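Local structure of kojibiose phosphorylase (Gut metagenome, 6W0P) at residues G393-V398 and T415-S420; G422-I427 and E446-I451. The protein belongs to glycoside hydrolase family 65, whose members join an N-terminal beta-sandwich domain to a helical (alpha/alpha)6-barrel catalytic domain. All coordinates share one frame; numbering follows the deposited sequence.

Contact 1 (G393-V398 and T415-S420); sequences GACFPV and TQFQPS
Ser420 OG stands anti to its own carbonyl carbon, beside the backbone N (chi1 -67°), which aims the hydroxyl at the backbone of Phe396. Phe396 CG is also anti to its carbonyl carbon, and the ring runs off toward Ala382 with Ser420 OG near the ring plane at its edge. Phe396 N donates to Ser420 OG over 2.9 Å in a bent bond (N-H...O 137°). Water 1 spans the same two residues: it donates to Phe396 O at 2.6 Å and lies 2.7 Å from Ser420 OG, in plane at the edge of the Phe417 ring. Beside this polar link, Pro419 CB points toward the loop. It packs 3.2 Å from Pro397 O and 3.3 Å from Phe396 O, so Pro419 CB meets two successive carbonyl oxygens with carbon. Cys395 SG approaches the Phe417 ring obliquely, a sulfur-aromatic contact 4.3 Å from CD1. Phe417 is at the N-cap position of helix 418-434; Pro419 and Ser420 of the first turn carry most of the contact with the loop. The chemistry implies that one buried serine hydroxyl and one water together serve both the N-H and the C=O of Phe396, tying an irregular loop to the first helical turn.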
loop_
_atom_site.group_PDB
_atom_site.type_symbol
_atom_site.label_atom_id
_atom_site.label_comp_id
_atom_site.label_asym_id
_atom_site.label_seq_id
_atom_site.Cartn_x
_atom_site.Cartn_y
_atom_site.Cartn_z
ATOM N N GLY A 393 18.058 -9.148 -16.728
ATOM C CA GLY A 393 18.358 -10.457 -16.125
ATOM C C GLY A 393 17.118 -11.055 -15.476
ATOM O O GLY A 393 16.007 -10.862 -16.009
ATOM N N ALA A 394 17.298 -11.814 -14.396
ATOM C CA ALA A 394 16.221 -12.616 -13.780
ATOM C C ALA A 394 16.077 -12.214 -12.304
ATOM O O ALA A 394 17.049 -12.386 -11.547
ATOM C CB ALA A 394 16.499 -14.090 -13.948
ATOM N N CYS A 395 14.926 -11.629 -11.957
ATOM C CA CYS A 395 14.527 -11.266 -10.579
ATOM C C CYS A 395 13.494 -12.295 -10.138
ATOM O O CYS A 395 12.322 -12.154 -10.536
ATOM C CB CYS A 395 13.954 -9.861 -10.499
ATOM S SG CYS A 395 13.401 -9.426 -8.829
ATOM N N PHE A 396 13.918 -13.341 -9.437
ATOM C CA PHE A 396 12.997 -14.392 -8.947
ATOM C C PHE A 396 12.089 -13.775 -7.886
ATOM O O PHE A 396 12.528 -13.008 -7.019
ATOM C CB PHE A 396 13.774 -15.609 -8.439
ATOM C CG PHE A 396 14.285 -16.498 -9.534
ATOM C CD1 PHE A 396 13.454 -17.446 -10.110
ATOM C CD2 PHE A 396 15.574 -16.363 -10.009
ATOM C CE1 PHE A 396 13.909 -18.237 -11.156
ATOM C CE2 PHE A 396 16.021 -17.143 -11.062
ATOM C CZ PHE A 396 15.191 -18.083 -11.630
ATOM N N PRO A 397 10.786 -14.117 -7.909
ATOM C CA PRO A 397 9.815 -13.450 -7.054
ATOM C C PRO A 397 9.854 -13.855 -5.575
ATOM O O PRO A 397 10.291 -14.943 -5.268
ATOM C CB PRO A 397 8.490 -13.874 -7.707
ATOM C CG PRO A 397 8.788 -15.273 -8.249
ATOM C CD PRO A 397 10.188 -15.136 -8.789
ATOM N N VAL A 398 9.307 -12.991 -4.717
ATOM C CA VAL A 398 9.076 -13.237 -3.263
ATOM C C VAL A 398 8.129 -14.429 -3.111
ATOM O O VAL A 398 8.449 -15.381 -2.369
ATOM C CB VAL A 398 8.515 -11.980 -2.574
ATOM C CG1 VAL A 398 8.078 -12.270 -1.154
ATOM C CG2 VAL A 398 9.523 -10.845 -2.598
ATOM N N THR A 415 11.489 -4.782 -2.975
ATOM C CA THR A 415 12.610 -4.436 -2.063
ATOM C C THR A 415 13.514 -5.620 -1.710
ATOM O O THR A 415 14.664 -5.332 -1.305
ATOM C CB THR A 415 12.075 -3.788 -0.788
ATOM O OG1 THR A 415 11.251 -4.748 -0.136
ATOM C CG2 THR A 415 11.321 -2.519 -1.093
ATOM N N GLN A 416 13.039 -6.857 -1.834
ATOM C CA GLN A 416 13.717 -8.059 -1.282
ATOM C C GLN A 416 14.247 -8.910 -2.433
ATOM O O GLN A 416 13.427 -9.448 -3.195
ATOM C CB GLN A 416 12.767 -8.898 -0.424
ATOM C CG GLN A 416 12.401 -8.277 0.917
ATOM C CD GLN A 416 11.519 -9.215 1.706
ATOM O OE1 GLN A 416 10.410 -9.527 1.273
ATOM N NE2 GLN A 416 12.064 -9.763 2.790
ATOM N N PHE A 417 15.564 -9.078 -2.532
ATOM C CA PHE A 417 16.180 -9.884 -3.619
ATOM C C PHE A 417 16.672 -11.218 -3.063
ATOM O O PHE A 417 17.306 -11.975 -3.822
ATOM C CB PHE A 417 17.188 -9.010 -4.372
ATOM C CG PHE A 417 16.565 -7.695 -4.766
ATOM C CD1 PHE A 417 15.335 -7.660 -5.397
ATOM C CD2 PHE A 417 17.153 -6.494 -4.423
ATOM C CE1 PHE A 417 14.732 -6.449 -5.720
ATOM C CE2 PHE A 417 16.557 -5.285 -4.750
ATOM C CZ PHE A 417 15.345 -5.263 -5.391
ATOM N N GLN A 418 16.310 -11.542 -1.817
ATOM C CA GLN A 418 16.637 -12.852 -1.193
ATOM C C GLN A 418 16.157 -13.996 -2.078
ATOM O O GLN A 418 16.782 -15.041 -2.057
ATOM C CB GLN A 418 16.101 -12.984 0.248
ATOM C CG GLN A 418 14.588 -12.862 0.409
ATOM C CD GLN A 418 14.178 -12.401 1.794
ATOM O OE1 GLN A 418 14.812 -11.535 2.396
ATOM N NE2 GLN A 418 13.118 -12.985 2.312
ATOM N N PRO A 419 15.079 -13.922 -2.892
ATOM C CA PRO A 419 14.747 -15.076 -3.734
ATOM C C PRO A 419 15.791 -15.333 -4.833
ATOM O O PRO A 419 16.081 -16.489 -5.120
ATOM C CB PRO A 419 13.388 -14.730 -4.344
ATOM C CG PRO A 419 12.847 -13.570 -3.510
ATOM C CD PRO A 419 14.064 -12.849 -2.982
ATOM N N SER A 420 16.333 -14.255 -5.413
ATOM C CA SER A 420 17.336 -14.286 -6.501
ATOM C C SER A 420 18.684 -14.788 -5.959
ATOM O O SER A 420 19.201 -15.760 -6.499
ATOM C CB SER A 420 17.451 -12.941 -7.168
ATOM O OG SER A 420 16.253 -12.626 -7.857
HETATM O O HOH W 1 14.456 -11.320 -6.379
#

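Contact 2 (G422-I427 and E446-I451)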
loop_
_atom_site.group_PDB
_atom_site.type_symbol
_atom_site.label_atom_id
_atom_site.label_comp_id
_atom_site.label_asym_id
_atom_site.label_seq_id
_atom_site.Cartn_x
_atom_site.Cartn_y
_atom_site.Cartn_z
ATOM N N GLY A 422 18.879 -16.437 -3.284
ATOM C CA GLY A 422 18.471 -17.773 -2.796
ATOM C C GLY A 422 18.609 -18.861 -3.855
ATOM O O GLY A 422 19.092 -19.972 -3.528
ATOM N N VAL A 423 18.201 -18.582 -5.084
ATOM C CA VAL A 423 18.450 -19.507 -6.232
ATOM C C VAL A 423 19.964 -19.620 -6.454
ATOM O O VAL A 423 20.433 -20.745 -6.592
ATOM C CB VAL A 423 17.653 -19.127 -7.497
ATOM C CG1 VAL A 423 17.919 -20.086 -8.643
ATOM C CG2 VAL A 423 16.150 -19.089 -7.206
ATOM N N PHE A 424 20.728 -18.529 -6.415
ATOM C CA PHE A 424 22.207 -18.606 -6.547
ATOM C C PHE A 424 22.742 -19.589 -5.490
ATOM O O PHE A 424 23.447 -20.562 -5.854
ATOM C CB PHE A 424 22.879 -17.245 -6.407
ATOM C CG PHE A 424 24.180 -17.351 -5.655
ATOM C CD1 PHE A 424 25.239 -18.084 -6.174
ATOM C CD2 PHE A 424 24.336 -16.757 -4.418
ATOM C CE1 PHE A 424 26.413 -18.250 -5.452
ATOM C CE2 PHE A 424 25.515 -16.908 -3.702
ATOM C CZ PHE A 424 26.555 -17.654 -4.218
ATOM N N TYR A 425 22.374 -19.392 -4.220
ATOM C CA TYR A 425 22.870 -20.226 -3.097
ATOM C C TYR A 425 22.459 -21.697 -3.263
ATOM O O TYR A 425 23.260 -22.544 -2.906
ATOM C CB TYR A 425 22.390 -19.694 -1.749
ATOM C CG TYR A 425 23.038 -20.386 -0.587
ATOM C CD1 TYR A 425 24.273 -19.991 -0.125
ATOM C CD2 TYR A 425 22.416 -21.453 0.049
ATOM C CE1 TYR A 425 24.875 -20.623 0.947
ATOM C CE2 TYR A 425 23.010 -22.103 1.112
ATOM C CZ TYR A 425 24.245 -21.688 1.568
ATOM O OH TYR A 425 24.837 -22.304 2.636
ATOM N N ALA A 426 21.230 -21.990 -3.693
ATOM C CA ALA A 426 20.776 -23.369 -3.975
ATOM C C ALA A 426 21.693 -24.007 -5.028
ATOM O O ALA A 426 22.138 -25.137 -4.789
ATOM C CB ALA A 426 19.326 -23.394 -4.413
ATOM N N ILE A 427 21.989 -23.309 -6.136
ATOM C CA ILE A 427 22.880 -23.853 -7.202
ATOM C C ILE A 427 24.222 -24.208 -6.561
ATOM O O ILE A 427 24.664 -25.376 -6.720
ATOM C CB ILE A 427 23.020 -22.869 -8.372
ATOM C CG1 ILE A 427 21.734 -22.779 -9.195
ATOM C CG2 ILE A 427 24.213 -23.219 -9.246
ATOM C CD1 ILE A 427 21.641 -21.510 -10.026
ATOM N N GLU A 446 23.586 -20.633 -17.005
ATOM C CA GLU A 446 22.546 -19.734 -17.556
ATOM C C GLU A 446 21.833 -18.998 -16.407
ATOM O O GLU A 446 21.737 -17.748 -16.478
ATOM C CB GLU A 446 21.547 -20.499 -18.419
ATOM C CG GLU A 446 20.643 -19.549 -19.187
ATOM C CD GLU A 446 19.518 -20.212 -19.945
ATOM O OE1 GLU A 446 19.603 -21.433 -20.153
ATOM O OE2 GLU A 446 18.549 -19.506 -20.307
ATOM N N MET A 447 21.365 -19.744 -15.398
ATOM C CA MET A 447 20.651 -19.208 -14.208
ATOM C C MET A 447 21.546 -18.215 -13.474
ATOM O O MET A 447 21.012 -17.188 -13.025
ATOM C CB MET A 447 20.265 -20.318 -13.231
ATOM C CG MET A 447 19.252 -21.254 -13.803
ATOM S SD MET A 447 19.025 -22.679 -12.764
ATOM C CE MET A 447 17.762 -22.037 -11.663
ATOM N N LEU A 448 22.840 -18.518 -13.351
ATOM C CA LEU A 448 23.792 -17.670 -12.585
ATOM C C LEU A 448 24.062 -16.360 -13.352
ATOM O O LEU A 448 24.205 -15.284 -12.686
ATOM C CB LEU A 448 25.088 -18.440 -12.344
ATOM C CG LEU A 448 24.999 -19.629 -11.385
ATOM C CD1 LEU A 448 26.374 -20.269 -11.226
ATOM C CD2 LEU A 448 24.454 -19.213 -10.017
ATOM N N VAL A 449 24.155 -16.418 -14.690
ATOM C CA VAL A 449 24.440 -15.212 -15.524
ATOM C C VAL A 449 23.209 -14.309 -15.450
ATOM O O VAL A 449 23.369 -13.104 -15.229
ATOM C CB VAL A 449 24.832 -15.586 -16.970
ATOM C CG1 VAL A 449 24.746 -14.397 -17.924
ATOM C CG2 VAL A 449 26.220 -16.201 -17.007
ATOM N N GLU A 450 22.020 -14.893 -15.602
ATOM C CA GLU A 450 20.750 -14.125 -15.566
ATOM C C GLU A 450 20.589 -13.459 -14.195
ATOM O O GLU A 450 20.231 -12.269 -14.186
ATOM C CB GLU A 450 19.543 -15.004 -15.913
ATOM C CG GLU A 450 19.552 -15.502 -17.353
ATOM C CD GLU A 450 19.420 -14.452 -18.450
ATOM O OE1 GLU A 450 19.196 -13.265 -18.123
ATOM O OE2 GLU A 450 19.580 -14.827 -19.635
ATOM N N ILE A 451 20.839 -14.175 -13.085
ATOM C CA ILE A 451 20.680 -13.599 -11.714
ATOM C C ILE A 451 21.707 -12.485 -11.536
ATOM O O ILE A 451 21.319 -11.404 -11.063
ATOM C CB ILE A 451 20.792 -14.654 -10.602
ATOM C CG1 ILE A 451 19.633 -15.651 -10.648
ATOM C CG2 ILE A 451 20.905 -13.989 -9.239
ATOM C CD1 ILE A 451 19.954 -16.951 -9.965
#
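Ile427 drives its CD1 into the side of helix 446-451, and tight packing gathers around that methyl and around Met447 CE. Ile427 CD1 lies 3.6 Å from Leu448 CD2 and 3.7 Å from Met447 CB, with Met447 SD at 4.0 Å. The Ile427 and Leu448 side chains slide past each other in opposite directions, so that Ile427 CG2 also comes alongside both Leu448 methyls. One helical turn earlier, Val423 and Met447 cross at about a right angle; the Met447 chain bends at chi3 (87°), which places CE 3.6 Å from Val423 CG1. The packing is looser at two other points. Ile451 CD1 stands 4.0 Å from Val423 CG1, near the backbone N of Phe424, and Phe424 presents its ring edge, CD1, at 4.1 Å from Leu448 CD2. The looser side is still interior, for all six touching residues are buried: Phe424 and Leu448 both continue onto Tyr499 of helix 487-504. Toward helix 365-376, Val423 and Met447 share Arg375. The helix segments run nearly antiparallel (151°) with axes 10.0 Å apart. The acidic groups of the second helix have partners elsewhere, Glu446 with Tyr376 and Glu450 with Lys453. Cohesion between these consecutive helices of the catalytic domain therefore comes from van der Waals contact of aliphatic side chains, the Met447 methyl and a phenyl edge, with no hydrogen bond across it.

In the fold
The two contacts lie in series, contact 1 coming first along the chain and contact 2 following, with their centres about 10 Å apart and both within the central catalytic domain. Helix 418-434 serves both: its start meets loop 393-398, and its next turns pair with helix 437-458. That second helix also reaches back to the loop, where Ala394 N probably hydrogen-bonds to Glu450 O at 3.0 Å and Phe396 CE2 packs 3.9 Å from Ile451 CG1. Loop and helix pair thus form one largely buried block, in which a polar, water-bridged junction adjoins an apolar helix-helix seam in the helical catalytic domain.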